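Local coordinates for protein hypothetical methylmalonyl-CoA decarboxylase alpha subunit (Sulfolobus tokodaii, PDB 1X0U) that is of unconfirmed function but belongs to the carboxyl transferase family, with a crotonase-like fold, and assembles here as six copies of one chain, at residues A[53-58]-A[80-85]; A[59-64]-A[75-80]; A[202-207]-A[214-219]; A[314-319]-A[331-336]; A[367-372]-A[411-416]. All blocks are in the same frame, centred on the assembly; numbering follows the deposited sequence.

Contact 1 (A[53-58]-A[80-85]); sequences GKFNEI and GVVTGW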
# COMPACT_ATOMS: atom_id res chain seq x y z
N GLY A 53 -27.88 -0.19 -33.34
CA GLY A 53 -27.20 -1.00 -34.32
C GLY A 53 -26.07 -1.82 -33.71
O GLY A 53 -25.32 -2.43 -34.48
N LYS A 54 -25.94 -1.86 -32.38
CA LYS A 54 -24.85 -2.64 -31.78
C LYS A 54 -24.98 -3.08 -30.31
O LYS A 54 -25.08 -2.25 -29.40
CB LYS A 54 -23.52 -1.89 -31.92
CG LYS A 54 -23.19 -1.35 -33.31
CD LYS A 54 -22.66 -2.41 -34.26
CE LYS A 54 -22.51 -1.84 -35.67
NZ LYS A 54 -21.63 -0.63 -35.70
N PHE A 55 -24.97 -4.39 -30.08
CA PHE A 55 -24.98 -4.97 -28.73
C PHE A 55 -24.20 -6.29 -28.77
O PHE A 55 -24.47 -7.16 -29.59
CB PHE A 55 -26.40 -5.23 -28.22
CG PHE A 55 -26.44 -5.67 -26.77
CD1 PHE A 55 -26.75 -6.98 -26.42
CD2 PHE A 55 -26.15 -4.77 -25.75
CE1 PHE A 55 -26.77 -7.39 -25.09
CE2 PHE A 55 -26.16 -5.17 -24.42
CZ PHE A 55 -26.48 -6.48 -24.09
N ASN A 56 -23.22 -6.42 -27.89
CA ASN A 56 -22.40 -7.63 -27.84
C ASN A 56 -22.95 -8.55 -26.77
O ASN A 56 -22.73 -8.34 -25.56
CB ASN A 56 -20.95 -7.26 -27.53
CG ASN A 56 -20.46 -6.12 -28.40
OD1 ASN A 56 -20.22 -5.01 -27.92
ND2 ASN A 56 -20.30 -6.39 -29.70
N GLU A 57 -23.64 -9.59 -27.21
CA GLU A 57 -24.27 -10.52 -26.30
C GLU A 57 -23.38 -11.68 -25.88
O GLU A 57 -22.61 -12.20 -26.67
CB GLU A 57 -25.57 -11.04 -26.94
CG GLU A 57 -26.32 -12.09 -26.15
CD GLU A 57 -27.74 -12.27 -26.67
OE1 GLU A 57 -27.99 -12.01 -27.86
OE2 GLU A 57 -28.62 -12.69 -25.88
N ILE A 58 -23.47 -12.05 -24.60
CA ILE A 58 -22.69 -13.16 -24.07
C ILE A 58 -23.70 -14.21 -23.61
O ILE A 58 -24.82 -13.86 -23.21
CB ILE A 58 -21.83 -12.74 -22.85
CG1 ILE A 58 -22.73 -12.21 -21.73
CG2 ILE A 58 -20.80 -11.70 -23.25
CD1 ILE A 58 -21.96 -11.68 -20.52
N GLY A 80 -34.29 -16.58 -20.65
CA GLY A 80 -35.06 -15.43 -20.19
C GLY A 80 -34.40 -14.07 -19.98
O GLY A 80 -35.05 -13.14 -19.52
N VAL A 81 -33.12 -13.94 -20.32
CA VAL A 81 -32.46 -12.66 -20.14
C VAL A 81 -31.37 -12.43 -21.20
O VAL A 81 -30.65 -13.35 -21.57
CB VAL A 81 -31.83 -12.58 -18.70
CG1 VAL A 81 -30.74 -13.62 -18.55
CG2 VAL A 81 -31.29 -11.18 -18.42
N VAL A 82 -31.29 -11.20 -21.70
CA VAL A 82 -30.27 -10.87 -22.69
C VAL A 82 -29.19 -10.12 -21.92
O VAL A 82 -29.49 -9.16 -21.19
CB VAL A 82 -30.82 -9.96 -23.81
CG1 VAL A 82 -29.75 -9.75 -24.88
CG2 VAL A 82 -32.07 -10.56 -24.42
N THR A 83 -27.95 -10.56 -22.07
CA THR A 83 -26.83 -9.95 -21.37
C THR A 83 -25.67 -9.68 -22.31
O THR A 83 -25.43 -10.41 -23.26
CB THR A 83 -26.33 -10.85 -20.22
OG1 THR A 83 -26.12 -12.18 -20.71
CG2 THR A 83 -27.34 -10.89 -19.08
N GLY A 84 -24.96 -8.60 -22.03
CA GLY A 84 -23.83 -8.20 -22.83
C GLY A 84 -23.49 -6.75 -22.59
O GLY A 84 -23.85 -6.18 -21.56
N TRP A 85 -22.80 -6.15 -23.54
CA TRP A 85 -22.41 -4.75 -23.40
C TRP A 85 -22.45 -4.08 -24.77
O TRP A 85 -22.49 -4.74 -25.80
CB TRP A 85 -20.98 -4.67 -22.86
CG TRP A 85 -19.93 -4.91 -23.92
CD1 TRP A 85 -19.34 -3.97 -24.71
CD2 TRP A 85 -19.37 -6.18 -24.32
NE1 TRP A 85 -18.46 -4.57 -25.60
CE2 TRP A 85 -18.46 -5.92 -25.38
CE3 TRP A 85 -19.56 -7.50 -23.90
CZ2 TRP A 85 -17.74 -6.94 -26.01
CZ3 TRP A 85 -18.84 -8.52 -24.54
CH2 TRP A 85 -17.94 -8.23 -25.58
O HOH W 1 -27.61 -12.98 -23.41
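N56 and W85 form an antiparallel hydrogen-bonded pair that joins the short strand 56-57, outermost within this chain, to strand 81-88 of a mixed sheet, in keeping with the crotonase-like fold of the family. The backbone bonds come first. N56 N gives a bond of 2.8 Å to W85 O, W85 N returns one of 3.0 Å to N56 O, and I58 N reaches T83 O at 2.9 Å. Between these bonds E57 and G84 make a non-hydrogen-bonded pair, their CA atoms 4.2 Å apart, and G84 CA adds a C-H...O contact to N56 O. A glycine here also admits the F55 ring, whose CZ comes to 3.3 Å from G84 N.

The aromatic packing centres on W85. With CG between the backbone N and the carbonyl carbon (chi1 79°), the indole starts off on the N56 side, and N56 CB rests over the middle of the six-membered ring, 3.5 Å from its centroid, as a CH-pi contact. I58 CG2 meets the same indole at its edge, beside CZ3, while M504 of the second subunit packs on W85.

Apolar contact joins F55 CE1 to V82 CG1, and L46 of helix 42-49 touches both residues. Among the polar groups, the extended E57 chain crosses V82 and forms a salt bridge with R43. One water accepts the N-H of T83 at 2.8 Å and lies 2.7 Å from E57 OE2.

Contact 2 (A[59-64]-A[75-80]); sequences MTFATT and RFYGDG
F61 and Y77 both hold CG anti to their own carbonyl carbon (chi1 -72° and -73°), and from these positions their rings meet as a T-shaped pair. The edge of F61 does the touching: its CD2 stands over the face of Y77, offset toward the rim and 3.5 Å from Y77 CD1, with the planes at 73°. F61 O lies at the edge of the Y77 ring, 3.3 Å from CD1. A22 of helix 8-23 touches both aromatics.

All of this lies in the long connection between strands 56-57 and 81-88. Its returning arm makes a type II beta turn from F76 to D79, closed by D79 N to F76 O at 3.0 Å, with G78 at the third position. G78 N also gives a weak bond to A62 O (2.8 Å).

Farther along, T64 O sits 3.1 Å above the centre of the R75 guanidinium, over its face, while R75 NH1 bonds to A66 O. Two waters fill in the polar contacts. One accepts from T64 N and donates to F76 O and D79 OD2; the other links D79 OD1 to T64 OG1, which also hydrogen-bonds with A66 N and E142. D79 is further held by a salt bridge to R139, and T63 OG1 bonds to E481 O of the second subunit.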
# COMPACT_ATOMS: atom_id res chain seq x y z
N MET A 59 -23.31 -15.48 -23.68
CA MET A 59 -24.17 -16.59 -23.26
C MET A 59 -25.56 -16.50 -23.86
O MET A 59 -26.56 -16.68 -23.17
CB MET A 59 -24.27 -16.64 -21.74
CG MET A 59 -22.98 -17.07 -21.05
SD MET A 59 -22.88 -16.51 -19.34
CE MET A 59 -23.75 -17.82 -18.45
N THR A 60 -25.62 -16.23 -25.16
CA THR A 60 -26.89 -16.10 -25.85
C THR A 60 -27.69 -17.39 -25.99
O THR A 60 -28.93 -17.36 -25.98
CB THR A 60 -26.69 -15.48 -27.25
OG1 THR A 60 -27.49 -16.18 -28.22
CG2 THR A 60 -25.24 -15.54 -27.65
N PHE A 61 -27.01 -18.53 -26.11
CA PHE A 61 -27.72 -19.80 -26.25
C PHE A 61 -27.87 -20.55 -24.93
O PHE A 61 -28.58 -21.55 -24.87
CB PHE A 61 -27.02 -20.69 -27.27
CG PHE A 61 -27.18 -20.24 -28.69
CD1 PHE A 61 -26.06 -19.90 -29.46
CD2 PHE A 61 -28.44 -20.18 -29.29
CE1 PHE A 61 -26.20 -19.52 -30.80
CE2 PHE A 61 -28.58 -19.80 -30.63
CZ PHE A 61 -27.45 -19.48 -31.38
N ALA A 62 -27.23 -20.05 -23.87
CA ALA A 62 -27.30 -20.70 -22.57
C ALA A 62 -28.73 -21.01 -22.15
O ALA A 62 -29.59 -20.13 -22.15
CB ALA A 62 -26.63 -19.83 -21.52
N THR A 63 -28.99 -22.27 -21.78
CA THR A 63 -30.33 -22.69 -21.37
C THR A 63 -30.39 -23.16 -19.92
O THR A 63 -29.38 -23.24 -19.22
CB THR A 63 -30.84 -23.86 -22.25
OG1 THR A 63 -29.80 -24.83 -22.40
CG2 THR A 63 -31.28 -23.37 -23.61
N THR A 64 -31.61 -23.47 -19.47
CA THR A 64 -31.80 -23.96 -18.11
C THR A 64 -31.36 -25.41 -18.06
O THR A 64 -31.37 -26.11 -19.07
CB THR A 64 -33.27 -23.89 -17.68
OG1 THR A 64 -33.40 -24.48 -16.39
CG2 THR A 64 -34.16 -24.64 -18.68
N ARG A 75 -36.86 -25.51 -23.01
CA ARG A 75 -35.51 -24.97 -23.10
C ARG A 75 -35.41 -23.78 -24.06
O ARG A 75 -35.10 -23.95 -25.25
CB ARG A 75 -34.52 -26.06 -23.50
CG ARG A 75 -33.81 -26.71 -22.31
CD ARG A 75 -34.78 -27.49 -21.46
NE ARG A 75 -34.23 -27.88 -20.15
CZ ARG A 75 -33.14 -28.63 -19.98
NH1 ARG A 75 -32.73 -28.92 -18.75
NH2 ARG A 75 -32.46 -29.08 -21.02
N PHE A 76 -35.68 -22.59 -23.55
CA PHE A 76 -35.59 -21.37 -24.35
C PHE A 76 -34.16 -20.88 -24.34
O PHE A 76 -33.56 -20.72 -23.28
CB PHE A 76 -36.49 -20.29 -23.75
CG PHE A 76 -37.96 -20.54 -23.91
CD1 PHE A 76 -38.59 -20.26 -25.11
CD2 PHE A 76 -38.71 -21.02 -22.85
CE1 PHE A 76 -39.97 -20.44 -25.26
CE2 PHE A 76 -40.09 -21.22 -22.98
CZ PHE A 76 -40.72 -20.92 -24.18
N TYR A 77 -33.59 -20.64 -25.52
CA TYR A 77 -32.22 -20.13 -25.59
C TYR A 77 -32.11 -18.81 -24.83
O TYR A 77 -32.92 -17.91 -25.02
CB TYR A 77 -31.80 -19.89 -27.04
CG TYR A 77 -31.53 -21.15 -27.83
CD1 TYR A 77 -30.61 -22.09 -27.40
CD2 TYR A 77 -32.17 -21.36 -29.06
CE1 TYR A 77 -30.31 -23.22 -28.16
CE2 TYR A 77 -31.89 -22.48 -29.83
CZ TYR A 77 -30.96 -23.40 -29.38
OH TYR A 77 -30.69 -24.51 -30.15
N GLY A 78 -31.10 -18.69 -23.96
CA GLY A 78 -30.92 -17.47 -23.20
C GLY A 78 -31.56 -17.50 -21.83
O GLY A 78 -31.28 -16.65 -20.99
N ASP A 79 -32.42 -18.49 -21.61
CA ASP A 79 -33.11 -18.70 -20.34
C ASP A 79 -33.88 -17.50 -19.78
O ASP A 79 -34.09 -17.40 -18.57
CB ASP A 79 -32.11 -19.18 -19.28
CG ASP A 79 -32.79 -19.86 -18.09
OD1 ASP A 79 -32.24 -19.80 -16.98
OD2 ASP A 79 -33.86 -20.47 -18.26
N GLY A 80 -34.29 -16.58 -20.65
CA GLY A 80 -35.06 -15.43 -20.19
C GLY A 80 -34.40 -14.07 -19.98
O GLY A 80 -35.05 -13.14 -19.52
O HOH W 2 -33.96 -22.18 -20.75
O HOH W 3 -32.14 -21.95 -15.21

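Contact 3 (A[202-207]-A[214-219]); sequences GPEITK and VSFQDL
P203 O accepts a hydrogen bond from T206 OG1 at 2.7 Å, with the hydroxyl approaching from the side of the carbonyl and tilted 20° out of its plane. The bond ties the first turn of helix 203-208 together, although T206 itself is poorly ordered. P203 then carries the contact with the second segment through its ring carbons. CB leans on V214 O at 3.3 Å, CG touches both F216 and L219, and CD lies 3.5 Å from F216 CE1.

The F216 ring receives the proline at its edge: P203 CD is in the ring plane and P203 CG lies 3.4 Å from F216 CD1, the two side chains crossing at about a right angle. From L219 it is CD2 that reaches P203 CG, at 3.5 Å, from a branch point set by CG standing anti to the backbone N (chi1 -175°).

The two segments are the starts of two short helices, 203-208 and 216-220, joined by a brief loop in the connection between strands 187-191 and 234-236. Each opens with an N-cap residue, G202 in the first and S215 in the second, and P203 occupies the first turn, where a proline's missing N-H costs no helix bond. E204 OE1 approaches the edge of F216 more loosely, 4.1 Å from CE1, with carboxylate and ring planes 42° apart.

F216 is also stacked on Y197, and F199 of strand 197-199 touches both F216 and L219. T376 of the third subunit packs against V214 and L219, and Y380 of that subunit bonds through its hydroxyl to D218 O.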
# COMPACT_ATOMS: atom_id res chain seq x y z
N GLY A 202 -47.02 -10.34 -2.72
CA GLY A 202 -48.17 -10.03 -3.56
C GLY A 202 -49.46 -9.81 -2.79
O GLY A 202 -49.54 -10.10 -1.59
N PRO A 203 -50.50 -9.27 -3.46
CA PRO A 203 -51.82 -8.99 -2.88
C PRO A 203 -52.54 -10.26 -2.40
O PRO A 203 -53.22 -10.26 -1.37
CB PRO A 203 -52.57 -8.32 -4.03
CG PRO A 203 -51.48 -7.67 -4.82
CD PRO A 203 -50.43 -8.75 -4.84
N GLU A 204 -52.38 -11.33 -3.17
CA GLU A 204 -53.01 -12.61 -2.85
C GLU A 204 -52.69 -13.08 -1.43
O GLU A 204 -53.58 -13.55 -0.72
CB GLU A 204 -52.58 -13.68 -3.87
CG GLU A 204 -51.10 -13.70 -4.22
CD GLU A 204 -50.73 -12.74 -5.35
OE1 GLU A 204 -51.00 -11.53 -5.22
OE2 GLU A 204 -50.16 -13.19 -6.36
N ILE A 205 -51.43 -12.95 -1.03
CA ILE A 205 -51.01 -13.36 0.31
C ILE A 205 -51.48 -12.37 1.37
O ILE A 205 -51.94 -12.77 2.44
CB ILE A 205 -49.47 -13.51 0.41
CG1 ILE A 205 -48.95 -14.42 -0.70
CG2 ILE A 205 -49.09 -14.09 1.77
CD1 ILE A 205 -48.87 -13.75 -2.05
N THR A 206 -51.36 -11.07 1.07
CA THR A 206 -51.78 -10.05 2.02
C THR A 206 -53.26 -10.29 2.37
O THR A 206 -53.74 -9.88 3.43
CB THR A 206 -51.63 -8.61 1.44
OG1 THR A 206 -52.69 -8.35 0.52
CG2 THR A 206 -50.29 -8.46 0.72
N LYS A 207 -53.97 -10.96 1.47
CA LYS A 207 -55.38 -11.27 1.69
C LYS A 207 -55.54 -12.35 2.76
O LYS A 207 -56.09 -12.10 3.83
CB LYS A 207 -56.03 -11.74 0.38
CG LYS A 207 -57.26 -12.64 0.56
CD LYS A 207 -58.36 -11.97 1.38
CE LYS A 207 -59.02 -12.97 2.32
NZ LYS A 207 -59.52 -14.18 1.60
N VAL A 214 -56.20 -5.55 -2.06
CA VAL A 214 -55.70 -4.41 -2.83
C VAL A 214 -55.21 -4.79 -4.22
O VAL A 214 -54.76 -5.92 -4.46
CB VAL A 214 -54.58 -3.69 -2.04
CG1 VAL A 214 -53.61 -4.71 -1.47
CG2 VAL A 214 -53.85 -2.69 -2.93
N SER A 215 -55.33 -3.84 -5.14
CA SER A 215 -54.91 -4.00 -6.53
C SER A 215 -53.38 -3.97 -6.61
O SER A 215 -52.72 -3.54 -5.66
CB SER A 215 -55.48 -2.86 -7.37
OG SER A 215 -54.99 -2.88 -8.70
N PHE A 216 -52.83 -4.41 -7.73
CA PHE A 216 -51.38 -4.41 -7.91
C PHE A 216 -50.82 -2.98 -7.88
O PHE A 216 -49.80 -2.72 -7.24
CB PHE A 216 -50.98 -5.08 -9.23
CG PHE A 216 -51.31 -6.55 -9.29
CD1 PHE A 216 -51.22 -7.35 -8.16
CD2 PHE A 216 -51.68 -7.14 -10.50
CE1 PHE A 216 -51.49 -8.71 -8.22
CE2 PHE A 216 -51.95 -8.50 -10.57
CZ PHE A 216 -51.86 -9.28 -9.43
N GLN A 217 -51.49 -2.07 -8.58
CA GLN A 217 -51.07 -0.66 -8.64
C GLN A 217 -51.16 0.04 -7.29
O GLN A 217 -50.32 0.88 -6.97
CB GLN A 217 -51.93 0.10 -9.66
CG GLN A 217 -51.63 -0.28 -11.10
CD GLN A 217 -50.17 -0.08 -11.44
OE1 GLN A 217 -49.68 1.05 -11.49
NE2 GLN A 217 -49.46 -1.18 -11.67
N ASP A 218 -52.17 -0.30 -6.49
CA ASP A 218 -52.33 0.31 -5.18
C ASP A 218 -51.35 -0.25 -4.16
O ASP A 218 -51.09 0.38 -3.13
CB ASP A 218 -53.76 0.14 -4.67
CG ASP A 218 -54.76 0.95 -5.47
OD1 ASP A 218 -54.33 1.82 -6.25
OD2 ASP A 218 -55.98 0.71 -5.32
N LEU A 219 -50.81 -1.44 -4.45
CA LEU A 219 -49.85 -2.06 -3.54
C LEU A 219 -48.42 -1.64 -3.85
O LEU A 219 -47.64 -1.35 -2.94
CB LEU A 219 -49.96 -3.59 -3.59
CG LEU A 219 -49.08 -4.34 -2.58
CD1 LEU A 219 -49.47 -3.94 -1.16
CD2 LEU A 219 -49.22 -5.85 -2.78

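Contact 4 (A[314-319]-A[331-336]); sequences NIIVGF and ANNPEE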
# COMPACT_ATOMS: atom_id res chain seq x y z
N ASN A 314 -39.82 18.01 0.24
CA ASN A 314 -39.33 18.61 1.47
C ASN A 314 -37.94 19.21 1.16
O ASN A 314 -37.59 20.29 1.63
CB ASN A 314 -39.30 17.44 2.48
CG ASN A 314 -38.76 17.81 3.83
OD1 ASN A 314 -37.68 18.38 3.95
ND2 ASN A 314 -39.50 17.45 4.87
N ILE A 315 -37.13 18.49 0.38
CA ILE A 315 -35.81 18.97 -0.04
C ILE A 315 -35.59 18.58 -1.48
O ILE A 315 -36.21 17.64 -1.98
CB ILE A 315 -34.62 18.41 0.82
CG1 ILE A 315 -34.19 17.03 0.32
CG2 ILE A 315 -35.03 18.32 2.27
CD1 ILE A 315 -35.16 15.93 0.60
N ILE A 316 -34.71 19.30 -2.17
CA ILE A 316 -34.44 19.03 -3.57
C ILE A 316 -33.01 18.56 -3.79
O ILE A 316 -32.06 19.11 -3.21
CB ILE A 316 -34.65 20.28 -4.42
CG1 ILE A 316 -36.07 20.83 -4.22
CG2 ILE A 316 -34.40 19.94 -5.88
CD1 ILE A 316 -36.18 22.34 -4.46
N VAL A 317 -32.85 17.55 -4.63
CA VAL A 317 -31.54 17.02 -4.94
C VAL A 317 -31.51 16.62 -6.40
O VAL A 317 -32.51 16.13 -6.94
CB VAL A 317 -31.17 15.76 -4.08
CG1 VAL A 317 -31.11 16.15 -2.59
CG2 VAL A 317 -32.17 14.62 -4.32
N GLY A 318 -30.38 16.84 -7.05
CA GLY A 318 -30.27 16.49 -8.44
C GLY A 318 -28.92 16.84 -9.02
O GLY A 318 -28.04 17.35 -8.32
N PHE A 319 -28.78 16.56 -10.31
CA PHE A 319 -27.55 16.81 -11.04
C PHE A 319 -27.69 18.00 -11.97
O PHE A 319 -28.79 18.34 -12.42
CB PHE A 319 -27.15 15.58 -11.86
CG PHE A 319 -26.91 14.34 -11.04
CD1 PHE A 319 -27.74 13.23 -11.17
CD2 PHE A 319 -25.84 14.27 -10.16
CE1 PHE A 319 -27.51 12.06 -10.43
CE2 PHE A 319 -25.60 13.12 -9.41
CZ PHE A 319 -26.44 12.01 -9.55
N ALA A 331 -30.83 21.15 -1.87
CA ALA A 331 -31.42 22.44 -1.54
C ALA A 331 -32.78 22.31 -0.88
O ALA A 331 -33.65 21.62 -1.39
CB ALA A 331 -31.52 23.28 -2.81
N ASN A 332 -32.95 22.98 0.26
CA ASN A 332 -34.22 22.94 0.98
C ASN A 332 -35.32 23.60 0.15
O ASN A 332 -35.08 24.60 -0.53
CB ASN A 332 -34.08 23.63 2.33
CG ASN A 332 -32.94 23.07 3.15
OD1 ASN A 332 -32.95 21.91 3.55
ND2 ASN A 332 -31.92 23.90 3.37
N ASN A 333 -36.51 23.02 0.20
CA ASN A 333 -37.64 23.54 -0.57
C ASN A 333 -38.63 24.20 0.36
O ASN A 333 -39.29 23.52 1.15
CB ASN A 333 -38.31 22.39 -1.34
CG ASN A 333 -39.42 22.88 -2.27
OD1 ASN A 333 -40.10 22.08 -2.91
ND2 ASN A 333 -39.59 24.19 -2.35
N PRO A 334 -38.74 25.53 0.29
CA PRO A 334 -39.65 26.32 1.13
C PRO A 334 -41.12 25.97 0.88
O PRO A 334 -41.96 26.04 1.79
CB PRO A 334 -39.35 27.76 0.72
CG PRO A 334 -37.95 27.71 0.18
CD PRO A 334 -37.96 26.40 -0.59
N GLU A 335 -41.42 25.58 -0.35
CA GLU A 335 -42.78 25.24 -0.75
C GLU A 335 -43.38 23.97 -0.13
O GLU A 335 -44.58 23.75 -0.24
CB GLU A 335 -42.83 25.15 -2.27
CG GLU A 335 -42.57 26.47 -2.95
CD GLU A 335 -42.39 26.35 -4.45
OE1 GLU A 335 -42.47 27.40 -5.12
OE2 GLU A 335 -42.17 25.22 -4.95
N GLU A 336 -42.56 23.16 0.53
CA GLU A 336 -43.07 21.94 1.17
C GLU A 336 -42.53 21.87 2.59
O GLU A 336 -41.32 21.90 2.79
CB GLU A 336 -42.64 20.69 0.37
CG GLU A 336 -43.16 19.36 0.90
CD GLU A 336 -44.68 19.27 0.93
OE1 GLU A 336 -45.34 19.94 0.10
OE2 GLU A 336 -45.22 18.51 1.77
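I316 and N333 cross obliquely, with the end of the isoleucine against the root of the asparagine: I316 CD1 lies 3.8 Å from N333 CB. Chi2 of I316 (153°) extends the branch and places CD1 there, while I316 CB rests 3.5 Å from A331 O. I316 and A331 share one face of the sheet as a hydrogen-bonded antiparallel pair, with I316 N to A331 O and A331 N to I316 O both 2.7 Å. I315 and N332, the neighbouring non-hydrogen-bonded pair, point to the other face, and the I315 branches lead off from N332.

Beyond the pair, N333 N bonds to N314 O at 3.3 Å, the donor standing above the carbonyl plane (38° out of it). The chain then makes a type I beta turn from N333 to E336. This brings the aliphatic part of E336 over the backbone of N314, its CG 3.7 Å from N314 N.

The pairing lies at the open end of the beta hairpin 315-322/325-332. On the I316 and A331 face, R292 and M291 of helix 291-298 pack in. Toward the other face I315 meets A345 of helix 343-358, and N332 touches V367 and T369 of the next strand, 363-369.

Contact 5 (A[367-372]-A[411-416]); sequences VDTPGY and GGAHIA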
# COMPACT_ATOMS: atom_id res chain seq x y z
N VAL A 367 -29.09 26.57 1.22
CA VAL A 367 -29.84 26.48 2.46
C VAL A 367 -30.94 27.47 2.77
O VAL A 367 -30.81 28.68 2.55
CB VAL A 367 -28.86 26.48 3.67
CG1 VAL A 367 -29.62 26.22 4.97
CG2 VAL A 367 -27.77 25.44 3.44
N ASP A 368 -32.02 26.93 3.34
CA ASP A 368 -33.18 27.70 3.79
C ASP A 368 -34.09 26.73 4.51
O ASP A 368 -35.12 26.32 3.99
CB ASP A 368 -33.92 28.37 2.63
CG ASP A 368 -34.99 29.34 3.11
OD1 ASP A 368 -35.02 29.63 4.33
OD2 ASP A 368 -35.80 29.80 2.27
N THR A 369 -33.68 26.34 5.70
CA THR A 369 -34.43 25.39 6.50
C THR A 369 -34.49 25.87 7.95
O THR A 369 -33.48 26.26 8.53
CB THR A 369 -33.78 23.98 6.42
OG1 THR A 369 -34.47 23.08 7.29
CG2 THR A 369 -32.30 24.04 6.79
N PRO A 370 -35.70 25.86 8.54
CA PRO A 370 -35.95 26.29 9.91
C PRO A 370 -35.77 25.18 10.94
O PRO A 370 -35.83 25.43 12.15
CB PRO A 370 -37.40 26.74 9.85
CG PRO A 370 -37.99 25.69 8.97
CD PRO A 370 -36.97 25.56 7.85
N GLY A 371 -35.55 23.95 10.48
CA GLY A 371 -35.39 22.83 11.40
C GLY A 371 -36.08 21.58 10.88
O GLY A 371 -36.17 21.38 9.69
N TYR A 372 -36.58 20.75 11.79
CA TYR A 372 -37.24 19.50 11.41
C TYR A 372 -38.74 19.52 11.65
O TYR A 372 -39.23 20.34 12.41
CB TYR A 372 -36.62 18.32 12.18
CG TYR A 372 -35.14 18.14 11.91
CD1 TYR A 372 -34.20 19.06 12.38
CD2 TYR A 372 -34.68 17.10 11.08
CE1 TYR A 372 -32.85 18.96 12.02
CE2 TYR A 372 -33.35 17.00 10.72
CZ TYR A 372 -32.44 17.94 11.19
OH TYR A 372 -31.14 17.89 10.76
N GLY A 411 -30.75 25.66 13.85
CA GLY A 411 -30.43 24.47 14.62
C GLY A 411 -29.70 23.32 13.97
O GLY A 411 -28.74 23.51 13.24
N GLY A 412 -30.17 22.11 14.25
CA GLY A 412 -29.56 20.92 13.69
C GLY A 412 -29.61 20.89 12.18
O GLY A 412 -28.66 20.44 11.53
N ALA A 413 -30.70 21.39 11.61
CA ALA A 413 -30.87 21.41 10.17
C ALA A 413 -29.79 22.29 9.53
O ALA A 413 -29.40 22.09 8.38
CB ALA A 413 -32.26 21.90 9.80
N HIS A 414 -29.31 23.26 10.29
CA HIS A 414 -28.25 24.14 9.81
C HIS A 414 -27.00 23.29 9.63
O HIS A 414 -26.32 23.33 8.61
CB HIS A 414 -27.97 25.25 10.84
CG HIS A 414 -26.70 26.01 10.60
ND1 HIS A 414 -25.63 25.97 11.47
CD2 HIS A 414 -26.33 26.84 9.59
CE1 HIS A 414 -24.66 26.75 11.02
NE2 HIS A 414 -25.07 27.29 9.88
N ILE A 415 -26.72 22.50 10.67
CA ILE A 415 -25.57 21.61 10.69
C ILE A 415 -25.71 20.54 9.63
O ILE A 415 -24.75 20.21 8.94
CB ILE A 415 -25.45 20.92 12.08
CG1 ILE A 415 -25.44 21.99 13.17
CG2 ILE A 415 -24.17 20.07 12.15
CD1 ILE A 415 -25.58 21.43 14.56
N ALA A 416 -26.92 20.01 9.48
CA ALA A 416 -27.18 18.95 8.52
C ALA A 416 -27.07 19.38 7.06
O ALA A 416 -27.07 18.53 6.16
CB ALA A 416 -28.56 18.33 8.78
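A413 CB is the meeting point of three residues from the other segment: T369 OG1 at 3.5 Å, G371 CA at 3.6 Å and Y372 CE1 at 3.7 Å. T369 adds its methyl group, CG2, against the same carbon, so both branches of the threonine face the alanine. Y372 comes to the helix with the edge of its ring. A413 N lies near the ring plane, 3.3 Å from Y372 CE1, and G412 C is in that plane too. One turn further on, Y372 OH touches A416 CB at 3.3 Å. These are packing contacts between the chain leaving a strand and the first turn of a helix.

OG1 of T369 stands anti to its backbone N (chi1 175°), where its bond to G339 O, with a weak one of 3.5 Å from G371 N, helps hold the hydroxyl in place. On the helix side, A416 N bonds to G412 O at 2.7 Å. Y372 is backed by I383 of helix 383-396 and by V200 of the third subunit. The residue before T369, D368, forms salt bridges with R407 and with K408 of strand 408-410.

Strands 363-369 and 401-406 are parallel neighbours, and helix 411-416 follows the second by way of the short strand 408-410. In crotonase-fold relatives, backbone N-H groups, one of them at a helix start after a strand, form an oxyanion hole. The start of helix 411-416 is probably the counterpart, though the model itself does not establish such a role.

How the contacts relate
Contact 1 lies in the first mixed sheet and contact 2 in the loop between the two strands that contact 1 pairs; they share G80, their centres are 12 Å apart, and both touch the second subunit. Contact 3 follows along the chain, about 20 Å from contact 2 by nearest atoms. Contacts 4 and 5, 13 Å apart between centres, both reach the second sheet through the neighbouring strands 325-332 and 363-369, and touch where N332 meets V367, D368 and T369. Contacts 1 and 5 lie on opposite sides of the chain's centre, 47 Å apart between centres. Contacts 3 and 5 both meet the third subunit, so both halves of the chain help build the six-chain assembly.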